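Carbamate kinase (Mycoplasma penetrans, PDB 4AXS) probably catalyses, as a carbamate kinase of the amino acid kinase family, the reversible transfer of a phosphate group between ATP and carbamate. Local coordinates at residues G289-L292 / P293-K296; N278-N282 / Q283-A287. One frame throughout, in Å; residues are numbered along the deposited sequence.

Interaction 1: G289-L292 / P293-K296; sequences GSML and PKIK
M291 and L292 join I295 and K296 through the first i to i+4 backbone bonds of helix 292-302, and so exemplify how a loop is converted into a helix. I295 N donates to M291 O at 2.8 Å with an N-H...O angle of 167°, and K296 N reaches L292 O at 2.8 Å and is straighter still, at 177°. P293 lies in this opening turn, where its lack of an N-H costs the helix no bond. CG and CD of the proline pack against the preceding loop, P293 CG lying 3.1 Å from G289 O.

The side chain of K294 turns back over the loop. Its CG stands beside its own backbone N, and the chain then bends at both outer torsions, so that the methylenes curl round the S290 carbonyl and K294 NZ donates to S290 O at 3.1 Å, in the carbonyl plane. This bond from the lysine ammonium ties the loop to the turn that follows it. One turn apart, M291 CG meets I295 CG1 at 3.7 Å, the two side chains passing at a slant. CG of M291 lies opposite its backbone N (chi1 -170°), which carries it beside the carbonyl carbon on the I295 side. L292 and K296 form a second such pair, L292 CG lying 3.9 Å from K296 CD where the lysine's methylenes pass across the leucine.

Around this helix start, I295 packs on L277 of helix 274-282 and on I312 of strand 309-313, which K294 also touches. K294 NZ has two further, weak and long ionic partners, D233 and a bound sulfate, probably from the crystallisation liquor. L292 leans on I281, bringing the consecutive helices 274-282 and 292-302 into contact.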
ATOM      1  N   GLY A 289      -7.477   7.185 -25.792  1.00 54.68           N
ATOM      2  CA  GLY A 289      -7.777   6.610 -24.496  1.00 59.97           C
ATOM      3  C   GLY A 289      -7.540   5.106 -24.437  1.00 65.76           C
ATOM      4  O   GLY A 289      -6.644   4.633 -23.726  1.00 67.77           O
ATOM      5  N   SER A 290      -8.342   4.350 -25.181  1.00 63.40           N
ATOM      6  CA  SER A 290      -8.247   2.897 -25.160  1.00 61.41           C
ATOM      7  C   SER A 290      -6.887   2.421 -25.644  1.00 54.21           C
ATOM      8  O   SER A 290      -6.120   1.835 -24.886  1.00 60.93           O
ATOM      9  CB  SER A 290      -9.359   2.265 -26.009  1.00 71.39           C
ATOM     10  OG  SER A 290      -9.273   0.844 -26.003  1.00 75.66           O
ATOM     11  N   MET A 291      -6.586   2.671 -26.909  1.00 54.41           N
ATOM     12  CA  MET A 291      -5.372   2.129 -27.507  1.00 51.40           C
ATOM     13  C   MET A 291      -4.246   3.165 -27.632  1.00 47.75           C
ATOM     14  O   MET A 291      -3.068   2.840 -27.469  1.00 43.85           O
ATOM     15  CB  MET A 291      -5.690   1.520 -28.869  1.00 46.07           C
ATOM     16  CG  MET A 291      -4.548   0.721 -29.456  1.00 49.18           C
ATOM     17  SD  MET A 291      -4.225  -0.793 -28.530  1.00 49.45           S
ATOM     18  CE  MET A 291      -5.823  -1.607 -28.642  1.00 46.74           C
ATOM     19  N   LEU A 292      -4.615   4.411 -27.912  1.00 46.64           N
ATOM     20  CA  LEU A 292      -3.632   5.454 -28.186  1.00 42.17           C
ATOM     21  C   LEU A 292      -2.560   5.546 -27.108  1.00 40.51           C
ATOM     22  O   LEU A 292      -1.376   5.417 -27.411  1.00 38.52           O
ATOM     23  CB  LEU A 292      -4.321   6.809 -28.404  1.00 45.75           C
ATOM     24  CG  LEU A 292      -3.512   7.896 -29.120  1.00 47.54           C
ATOM     25  CD1 LEU A 292      -2.819   7.341 -30.383  1.00 44.28           C
ATOM     26  CD2 LEU A 292      -4.397   9.095 -29.462  1.00 43.37           C
ATOM     27  N   PRO A 293      -2.974   5.761 -25.842  1.00 41.58           N
ATOM     28  CA  PRO A 293      -2.041   5.877 -24.716  1.00 38.28           C
ATOM     29  C   PRO A 293      -1.155   4.651 -24.565  1.00 36.95           C
ATOM     30  O   PRO A 293       0.016   4.811 -24.215  1.00 35.66           O
ATOM     31  CB  PRO A 293      -2.972   5.992 -23.500  1.00 42.85           C
ATOM     32  CG  PRO A 293      -4.217   6.572 -24.037  1.00 42.13           C
ATOM     33  CD  PRO A 293      -4.369   5.957 -25.404  1.00 46.14           C
ATOM     34  N   LYS A 294      -1.697   3.460 -24.823  1.00 35.69           N
ATOM     35  CA  LYS A 294      -0.926   2.224 -24.708  1.00 34.56           C
ATOM     36  C   LYS A 294       0.127   2.165 -25.801  1.00 37.75           C
ATOM     37  O   LYS A 294       1.277   1.780 -25.569  1.00 38.38           O
ATOM     38  CB  LYS A 294      -1.827   0.999 -24.807  1.00 35.77           C
ATOM     39  CG  LYS A 294      -3.119   1.088 -24.027  1.00 42.47           C
ATOM     40  CD  LYS A 294      -3.979  -0.144 -24.258  1.00 46.09           C
ATOM     41  CE  LYS A 294      -4.564  -0.643 -22.946  1.00 52.30           C
ATOM     42  NZ  LYS A 294      -5.265   0.456 -22.211  1.00 60.94           N
ATOM     43  N   ILE A 295      -0.281   2.550 -26.999  1.00 38.00           N
ATOM     44  CA  ILE A 295       0.616   2.626 -28.129  1.00 37.09           C
ATOM     45  C   ILE A 295       1.736   3.608 -27.832  1.00 37.84           C
ATOM     46  O   ILE A 295       2.920   3.264 -27.897  1.00 38.06           O
ATOM     47  CB  ILE A 295      -0.142   3.102 -29.379  1.00 40.72           C
ATOM     48  CG1 ILE A 295      -1.146   2.035 -29.825  1.00 43.98           C
ATOM     49  CG2 ILE A 295       0.834   3.469 -30.502  1.00 39.97           C
ATOM     50  CD1 ILE A 295      -0.536   0.670 -30.020  1.00 36.78           C
ATOM     51  N   LYS A 296       1.349   4.832 -27.506  1.00 33.02           N
ATOM     52  CA  LYS A 296       2.309   5.885 -27.242  1.00 36.81           C
ATOM     53  C   LYS A 296       3.291   5.486 -26.139  1.00 38.38           C
ATOM     54  O   LYS A 296       4.510   5.594 -26.302  1.00 39.56           O
ATOM     55  CB  LYS A 296       1.578   7.171 -26.876  1.00 36.70           C
ATOM     56  CG  LYS A 296       0.860   7.831 -28.043  1.00 33.18           C
ATOM     57  CD  LYS A 296      -0.090   8.931 -27.564  1.00 39.75           C
ATOM     58  CE  LYS A 296      -0.085  10.141 -28.493  1.00 44.74           C
ATOM     59  NZ  LYS A 296      -1.061  11.185 -28.048  1.00 52.86           N
TER

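Interaction 2: N278-N282 / Q283-A287; sequences NNFIN and QDQFA
F280 and I281 hold the chain that follows them in a Schellman motif, which ends the helix: Q285 N bonds F280 O at 2.9 Å, D284 N bonds I281 O at 3.1 Å, and D284, with positive phi (56°), is the C-prime residue. Q283 N still makes a helical bond to N279 O, at 3.0 Å.

The side chains of Q285 and F280 pass at a slant, Q285 CG 3.7 Å from F280 CB, where this motif usually has a hydrophobic contact, made here by the glutamine's methylene. F286 brings its ring back against the helix end, CE2 3.8 Å from F280 CB. I281 CG1 meets the edge of that ring, 4.1 Å from F286 CD2. Q285 CB sits over the centre of one ring face, 3.8 Å above it, which probably limits how the ring can tilt.

Backbone amides thus take up the carbonyls of N279, F280 and I281, the last with its donor well above the carbonyl plane, while apolar contact gathers on the F280, I281 and F286 side and N282 to D284 stay exposed. Beyond the turn, Q285 OE1 accepts from D260 N, anchoring the helix end next to strand 258-259.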
ATOM      1  N   ASN A 278       3.681   6.320 -35.833  1.00 41.74           N
ATOM      2  CA  ASN A 278       3.505   7.763 -35.996  1.00 48.34           C
ATOM      3  C   ASN A 278       2.545   8.173 -37.123  1.00 46.04           C
ATOM      4  O   ASN A 278       1.710   9.063 -36.945  1.00 43.33           O
ATOM      5  CB  ASN A 278       4.866   8.472 -36.082  1.00 45.73           C
ATOM      6  CG  ASN A 278       5.523   8.613 -34.705  1.00 54.77           C
ATOM      7  OD1 ASN A 278       6.682   8.241 -34.507  1.00 53.39           O
ATOM      8  ND2 ASN A 278       4.760   9.123 -33.736  1.00 48.39           N
ATOM      9  N   ASN A 279       2.649   7.507 -38.268  1.00 44.74           N
ATOM     10  CA  ASN A 279       1.689   7.716 -39.346  1.00 41.46           C
ATOM     11  C   ASN A 279       0.301   7.222 -38.960  1.00 44.40           C
ATOM     12  O   ASN A 279      -0.689   7.955 -39.080  1.00 45.03           O
ATOM     13  CB  ASN A 279       2.165   7.037 -40.626  1.00 39.55           C
ATOM     14  CG  ASN A 279       3.487   7.586 -41.102  1.00 44.44           C
ATOM     15  OD1 ASN A 279       3.699   8.800 -41.087  1.00 43.19           O
ATOM     16  ND2 ASN A 279       4.394   6.699 -41.520  1.00 44.09           N
ATOM     17  N   PHE A 280       0.228   5.980 -38.492  1.00 41.41           N
ATOM     18  CA  PHE A 280      -1.046   5.436 -38.041  1.00 45.32           C
ATOM     19  C   PHE A 280      -1.735   6.410 -37.086  1.00 47.63           C
ATOM     20  O   PHE A 280      -2.954   6.610 -37.147  1.00 49.85           O
ATOM     21  CB  PHE A 280      -0.843   4.081 -37.361  1.00 45.07           C
ATOM     22  CG  PHE A 280      -0.525   2.963 -38.311  1.00 44.04           C
ATOM     23  CD1 PHE A 280      -1.117   2.916 -39.579  1.00 45.22           C
ATOM     24  CD2 PHE A 280       0.339   1.941 -37.936  1.00 38.23           C
ATOM     25  CE1 PHE A 280      -0.835   1.868 -40.475  1.00 39.61           C
ATOM     26  CE2 PHE A 280       0.624   0.891 -38.819  1.00 42.74           C
ATOM     27  CZ  PHE A 280       0.034   0.858 -40.096  1.00 40.32           C
ATOM     28  N   ILE A 281      -0.942   7.019 -36.210  1.00 46.60           N
ATOM     29  CA  ILE A 281      -1.444   7.980 -35.233  1.00 46.87           C
ATOM     30  C   ILE A 281      -1.897   9.272 -35.912  1.00 48.21           C
ATOM     31  O   ILE A 281      -2.894   9.882 -35.518  1.00 49.06           O
ATOM     32  CB  ILE A 281      -0.357   8.301 -34.181  1.00 49.70           C
ATOM     33  CG1 ILE A 281      -0.080   7.074 -33.311  1.00 41.78           C
ATOM     34  CG2 ILE A 281      -0.757   9.506 -33.334  1.00 46.58           C
ATOM     35  CD1 ILE A 281       1.138   7.212 -32.444  1.00 38.34           C
ATOM     36  N   ASN A 282      -1.153   9.693 -36.931  1.00 48.58           N
ATOM     37  CA  ASN A 282      -1.548  10.846 -37.739  1.00 52.65           C
ATOM     38  C   ASN A 282      -2.951  10.689 -38.308  1.00 50.89           C
ATOM     39  O   ASN A 282      -3.726  11.654 -38.374  1.00 51.72           O
ATOM     40  CB  ASN A 282      -0.564  11.071 -38.891  1.00 49.93           C
ATOM     41  CG  ASN A 282       0.760  11.648 -38.424  1.00 53.23           C
ATOM     42  OD1 ASN A 282       0.977  11.850 -37.220  1.00 50.55           O
ATOM     43  ND2 ASN A 282       1.659  11.920 -39.381  1.00 48.54           N
ATOM     44  N   GLN A 283      -3.278   9.470 -38.722  1.00 47.05           N
ATOM     45  CA  GLN A 283      -4.566   9.238 -39.360  1.00 49.66           C
ATOM     46  C   GLN A 283      -5.569   8.679 -38.387  1.00 51.64           C
ATOM     47  O   GLN A 283      -6.547   8.057 -38.798  1.00 50.25           O
ATOM     48  CB  GLN A 283      -4.438   8.326 -40.577  1.00 53.29           C
ATOM     49  CG  GLN A 283      -3.999   6.908 -40.260  1.00 56.78           C
ATOM     50  CD  GLN A 283      -3.227   6.296 -41.416  1.00 51.04           C
ATOM     51  OE1 GLN A 283      -2.690   7.013 -42.249  1.00 53.58           O
ATOM     52  NE2 GLN A 283      -3.167   4.975 -41.466  1.00 50.95           N
ATOM     53  N   ASP A 284      -5.322   8.913 -37.098  1.00 50.19           N
ATOM     54  CA  ASP A 284      -6.278   8.581 -36.057  1.00 48.14           C
ATOM     55  C   ASP A 284      -6.675   7.114 -36.076  1.00 46.26           C
ATOM     56  O   ASP A 284      -7.842   6.769 -35.888  1.00 42.54           O
ATOM     57  CB  ASP A 284      -7.518   9.463 -36.187  1.00 52.50           C
ATOM     58  CG  ASP A 284      -7.307  10.847 -35.613  1.00 63.24           C
ATOM     59  OD1 ASP A 284      -7.353  10.996 -34.363  1.00 62.06           O
ATOM     60  OD2 ASP A 284      -7.101  11.786 -36.412  1.00 63.66           O
ATOM     61  N   GLN A 285      -5.695   6.250 -36.299  1.00 43.67           N
ATOM     62  CA  GLN A 285      -5.957   4.824 -36.294  1.00 43.72           C
ATOM     63  C   GLN A 285      -6.487   4.323 -34.950  1.00 53.54           C
ATOM     64  O   GLN A 285      -7.148   3.288 -34.905  1.00 57.35           O
ATOM     65  CB  GLN A 285      -4.707   4.042 -36.684  1.00 44.99           C
ATOM     66  CG  GLN A 285      -4.435   4.036 -38.184  1.00 52.70           C
ATOM     67  CD  GLN A 285      -5.610   3.513 -39.008  1.00 52.66           C
ATOM     68  OE1 GLN A 285      -6.515   2.861 -38.485  1.00 50.92           O
ATOM     69  NE2 GLN A 285      -5.592   3.794 -40.308  1.00 54.66           N
ATOM     70  N   PHE A 286      -6.227   5.061 -33.867  1.00 52.69           N
ATOM     71  CA  PHE A 286      -6.405   4.508 -32.522  1.00 51.30           C
ATOM     72  C   PHE A 286      -7.359   5.251 -31.575  1.00 53.40           C
ATOM     73  O   PHE A 286      -7.376   6.481 -31.490  1.00 50.16           O
ATOM     74  CB  PHE A 286      -5.043   4.329 -31.849  1.00 47.60           C
ATOM     75  CG  PHE A 286      -4.062   3.561 -32.677  1.00 40.97           C
ATOM     76  CD1 PHE A 286      -4.368   2.304 -33.132  1.00 39.22           C
ATOM     77  CD2 PHE A 286      -2.824   4.095 -32.985  1.00 46.07           C
ATOM     78  CE1 PHE A 286      -3.467   1.584 -33.891  1.00 42.96           C
ATOM     79  CE2 PHE A 286      -1.913   3.383 -33.753  1.00 45.31           C
ATOM     80  CZ  PHE A 286      -2.237   2.126 -34.205  1.00 44.01           C
ATOM     81  N   ALA A 287      -8.143   4.472 -30.842  1.00 57.97           N
ATOM     82  CA  ALA A 287      -9.067   5.033 -29.877  1.00 59.82           C
ATOM     83  C   ALA A 287      -8.310   5.900 -28.865  1.00 61.15           C
ATOM     84  O   ALA A 287      -7.459   5.423 -28.115  1.00 53.04           O
ATOM     85  CB  ALA A 287      -9.852   3.930 -29.184  1.00 60.31           C
TER

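In the fold
Interactions 1 and 2 are consecutive events on one chain: residues 278-287 end helix 274-282, and residues 289-296 begin helix 292-302. Both lie at the surface, their centres about 10 Å apart, though interaction 1 is nearer the centre of the chain, about 12 Å against 22 Å. Each has one buried residue, I295 and F286. They meet directly: L292 N probably bonds A287 O at 3.0 Å, and F286 packs against both M291 and L292. Their chemistry differs with place. The helix end is satisfied by amides curling back onto carbonyls, whereas the helix start adds a lysine ammonium bonded to a loop carbonyl, with a long, weak ionic approach to a sulfate.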